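Local coordinates for protein putative oxidoreductase yhhX (Escherichia coli K-12, PDB 3F4L) that probably works as an NADP-dependent oxidoreductase of the Gfo/Idh/MocA family, perhaps oxidising scyllo-inositol, at residues H30-H38 and H50-V60. Numbering follows the deposited sequence.
Sequences HVAHIFRRH and HIHFTSDLDEV
The hydroxyl of S55 is gripped twice by R36: OG donates to R36 O at 2.8 Å, nearly in line with the carbonyl, and accepts from R36 NH2 at 3.0 Å, tilted 26° out of the guanidinium plane, an example of a parallel edge ladder extended by a side-chain bond. Bends at chi2 (106°) and chi3 (-101°) lay one guanidinium face over the backbone at F53 and T54, while NH1 forms a salt bridge with E43. Replacing R36 by an alanine would probably leave S55 OG without the NH2 donor and E43 without this counter-charge. In the ladder itself, I34 N donates to H52 O, T54 N to I34 O, and R36 N to T54 O. On one face, I34 CG2 lies alongside F53 CE2 at 3.7 Å. On the other, the H33 and H52 rings meet rim to rim, H33 ND1 in the H52 plane at CD2; H33 NE2 bonds to D63. S55 O lies at the F35 ring edge, near its plane, 3.3 Å from F35 CE1. The pair forms the Rossmann sheet's margin: 52-54 is outermost within the chain, 30-35 bonds onward to strand 3-8, and helices 12-22 and 78-87 pack against I34 and F35 respectively.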
# COMPACT_ATOMS: atom_id res chain seq x y z
N HIS A 30 -18.03 -31.99 -24.01
CA HIS A 30 -19.08 -32.89 -23.54
C HIS A 30 -18.58 -33.54 -22.25
O HIS A 30 -17.52 -34.18 -22.24
CB HIS A 30 -19.38 -33.99 -24.57
CG HIS A 30 -20.32 -35.03 -24.04
ND1 HIS A 30 -19.90 -36.25 -23.59
CD2 HIS A 30 -21.66 -34.98 -23.82
CE1 HIS A 30 -20.93 -36.92 -23.11
NE2 HIS A 30 -22.01 -36.17 -23.23
N VAL A 31 -19.33 -33.36 -21.17
CA VAL A 31 -18.94 -33.94 -19.88
C VAL A 31 -19.40 -35.38 -19.86
O VAL A 31 -20.58 -35.67 -19.68
CB VAL A 31 -19.59 -33.16 -18.70
CG1 VAL A 31 -19.18 -33.80 -17.36
CG2 VAL A 31 -19.14 -31.70 -18.75
N ALA A 32 -18.46 -36.30 -20.05
CA ALA A 32 -18.78 -37.72 -20.11
C ALA A 32 -18.95 -38.39 -18.76
O ALA A 32 -19.81 -39.24 -18.60
CB ALA A 32 -17.71 -38.45 -20.92
N HIS A 33 -18.12 -38.00 -17.79
CA HIS A 33 -18.18 -38.59 -16.46
C HIS A 33 -17.90 -37.58 -15.37
O HIS A 33 -17.20 -36.60 -15.57
CB HIS A 33 -17.12 -39.68 -16.29
CG HIS A 33 -17.09 -40.69 -17.38
ND1 HIS A 33 -17.94 -41.78 -17.42
CD2 HIS A 33 -16.28 -40.81 -18.46
CE1 HIS A 33 -17.66 -42.52 -18.48
NE2 HIS A 33 -16.66 -41.95 -19.13
N ILE A 34 -18.45 -37.87 -14.20
CA ILE A 34 -18.19 -37.08 -13.03
C ILE A 34 -18.05 -38.09 -11.91
O ILE A 34 -19.01 -38.77 -11.55
CB ILE A 34 -19.30 -36.08 -12.71
CG1 ILE A 34 -19.25 -34.91 -13.71
CG2 ILE A 34 -19.12 -35.54 -11.28
CD1 ILE A 34 -20.21 -33.77 -13.38
N PHE A 35 -16.83 -38.21 -11.41
CA PHE A 35 -16.51 -39.11 -10.32
C PHE A 35 -16.73 -38.40 -8.99
O PHE A 35 -16.52 -37.19 -8.90
CB PHE A 35 -15.05 -39.56 -10.40
CG PHE A 35 -14.52 -40.17 -9.13
CD1 PHE A 35 -14.69 -41.52 -8.86
CD2 PHE A 35 -13.87 -39.38 -8.18
CE1 PHE A 35 -14.22 -42.08 -7.67
CE2 PHE A 35 -13.39 -39.92 -6.99
CZ PHE A 35 -13.57 -41.27 -6.73
N ARG A 36 -17.16 -39.15 -7.99
CA ARG A 36 -17.35 -38.64 -6.64
C ARG A 36 -17.35 -39.84 -5.71
O ARG A 36 -17.86 -40.90 -6.06
CB ARG A 36 -18.65 -37.84 -6.49
CG ARG A 36 -19.75 -38.17 -7.48
CD ARG A 36 -20.87 -38.97 -6.86
NE ARG A 36 -20.78 -40.39 -7.17
CZ ARG A 36 -21.80 -41.13 -7.59
NH1 ARG A 36 -22.99 -40.59 -7.76
NH2 ARG A 36 -21.62 -42.41 -7.85
N ARG A 37 -16.75 -39.68 -4.54
CA ARG A 37 -16.68 -40.77 -3.57
C ARG A 37 -18.07 -41.19 -3.11
O ARG A 37 -18.36 -42.38 -2.98
CB ARG A 37 -15.85 -40.33 -2.36
CG ARG A 37 -14.81 -39.27 -2.68
CD ARG A 37 -13.54 -39.50 -1.88
NE ARG A 37 -12.99 -40.82 -2.18
CZ ARG A 37 -11.86 -41.30 -1.67
NH1 ARG A 37 -11.15 -40.56 -0.83
NH2 ARG A 37 -11.45 -42.51 -2.00
N HIS A 38 -18.94 -40.21 -2.88
CA HIS A 38 -20.30 -40.49 -2.44
C HIS A 38 -21.30 -39.72 -3.30
O HIS A 38 -21.03 -38.60 -3.71
CB HIS A 38 -20.49 -40.09 -0.98
CG HIS A 38 -19.53 -40.75 -0.05
ND1 HIS A 38 -18.70 -40.03 0.79
CD2 HIS A 38 -19.24 -42.05 0.17
CE1 HIS A 38 -17.94 -40.87 1.48
NE2 HIS A 38 -18.25 -42.10 1.12
N HIS A 50 -27.49 -35.72 -18.77
CA HIS A 50 -26.65 -36.38 -19.77
C HIS A 50 -25.32 -36.87 -19.22
O HIS A 50 -24.53 -37.50 -19.94
CB HIS A 50 -26.36 -35.41 -20.92
CG HIS A 50 -25.58 -34.21 -20.48
ND1 HIS A 50 -26.07 -33.28 -19.59
CD2 HIS A 50 -24.33 -33.80 -20.80
CE1 HIS A 50 -25.15 -32.36 -19.37
NE2 HIS A 50 -24.09 -32.64 -20.09
N ILE A 51 -25.05 -36.58 -17.95
CA ILE A 51 -23.79 -36.97 -17.34
C ILE A 51 -23.86 -38.29 -16.59
O ILE A 51 -24.82 -38.57 -15.88
CB ILE A 51 -23.29 -35.87 -16.35
CG1 ILE A 51 -23.22 -34.51 -17.04
CG2 ILE A 51 -21.89 -36.25 -15.82
CD1 ILE A 51 -22.84 -33.34 -16.11
N HIS A 52 -22.81 -39.09 -16.74
CA HIS A 52 -22.70 -40.37 -16.04
C HIS A 52 -21.92 -40.13 -14.75
O HIS A 52 -20.72 -39.83 -14.79
CB HIS A 52 -21.95 -41.39 -16.90
CG HIS A 52 -21.58 -42.65 -16.18
ND1 HIS A 52 -22.52 -43.51 -15.63
CD2 HIS A 52 -20.37 -43.20 -15.90
CE1 HIS A 52 -21.90 -44.52 -15.06
NE2 HIS A 52 -20.60 -44.36 -15.20
N PHE A 53 -22.60 -40.24 -13.61
CA PHE A 53 -21.95 -40.07 -12.31
C PHE A 53 -21.46 -41.43 -11.85
O PHE A 53 -22.17 -42.42 -11.98
CB PHE A 53 -22.92 -39.48 -11.28
CG PHE A 53 -23.27 -38.05 -11.53
CD1 PHE A 53 -24.33 -37.71 -12.37
CD2 PHE A 53 -22.52 -37.03 -10.97
CE1 PHE A 53 -24.63 -36.36 -12.63
CE2 PHE A 53 -22.80 -35.69 -11.23
CZ PHE A 53 -23.86 -35.36 -12.06
N THR A 54 -20.27 -41.49 -11.28
CA THR A 54 -19.71 -42.76 -10.85
C THR A 54 -18.77 -42.62 -9.66
O THR A 54 -18.23 -41.55 -9.41
CB THR A 54 -18.93 -43.41 -12.03
OG1 THR A 54 -18.20 -44.55 -11.58
CG2 THR A 54 -17.96 -42.40 -12.63
N SER A 55 -18.59 -43.72 -8.93
CA SER A 55 -17.70 -43.76 -7.79
C SER A 55 -16.53 -44.69 -8.10
O SER A 55 -15.73 -45.02 -7.23
CB SER A 55 -18.44 -44.24 -6.55
OG SER A 55 -19.34 -43.24 -6.09
N ASP A 56 -16.45 -45.11 -9.36
CA ASP A 56 -15.38 -45.97 -9.84
C ASP A 56 -14.51 -45.10 -10.75
O ASP A 56 -14.87 -44.82 -11.89
CB ASP A 56 -15.97 -47.15 -10.63
CG ASP A 56 -14.90 -48.01 -11.29
OD1 ASP A 56 -13.70 -47.82 -11.02
OD2 ASP A 56 -15.29 -48.90 -12.10
N LEU A 57 -13.37 -44.67 -10.22
CA LEU A 57 -12.47 -43.81 -10.97
C LEU A 57 -11.94 -44.47 -12.24
O LEU A 57 -11.76 -43.81 -13.26
CB LEU A 57 -11.31 -43.37 -10.08
CG LEU A 57 -10.29 -42.37 -10.64
CD1 LEU A 57 -10.98 -41.26 -11.42
CD2 LEU A 57 -9.50 -41.79 -9.49
N ASP A 58 -11.72 -45.78 -12.19
CA ASP A 58 -11.21 -46.48 -13.37
C ASP A 58 -12.15 -46.36 -14.57
O ASP A 58 -11.69 -46.28 -15.71
CB ASP A 58 -10.93 -47.95 -13.04
CG ASP A 58 -9.69 -48.12 -12.19
OD1 ASP A 58 -8.65 -47.52 -12.54
OD2 ASP A 58 -9.75 -48.84 -11.17
N GLU A 59 -13.45 -46.34 -14.30
CA GLU A 59 -14.45 -46.21 -15.36
C GLU A 59 -14.28 -44.89 -16.12
O GLU A 59 -14.79 -44.73 -17.23
CB GLU A 59 -15.86 -46.27 -14.77
CG GLU A 59 -16.42 -47.67 -14.64
CD GLU A 59 -17.73 -47.69 -13.87
OE1 GLU A 59 -18.55 -46.77 -14.08
OE2 GLU A 59 -17.93 -48.63 -13.06
N VAL A 60 -13.57 -43.95 -15.51
CA VAL A 60 -13.33 -42.66 -16.14
C VAL A 60 -11.96 -42.65 -16.82
O VAL A 60 -11.85 -42.35 -18.01
CB VAL A 60 -13.37 -41.51 -15.11
CG1 VAL A 60 -13.13 -40.19 -15.81
CG2 VAL A 60 -14.72 -41.49 -14.39
O HOH W 1 -21.88 -31.70 -21.54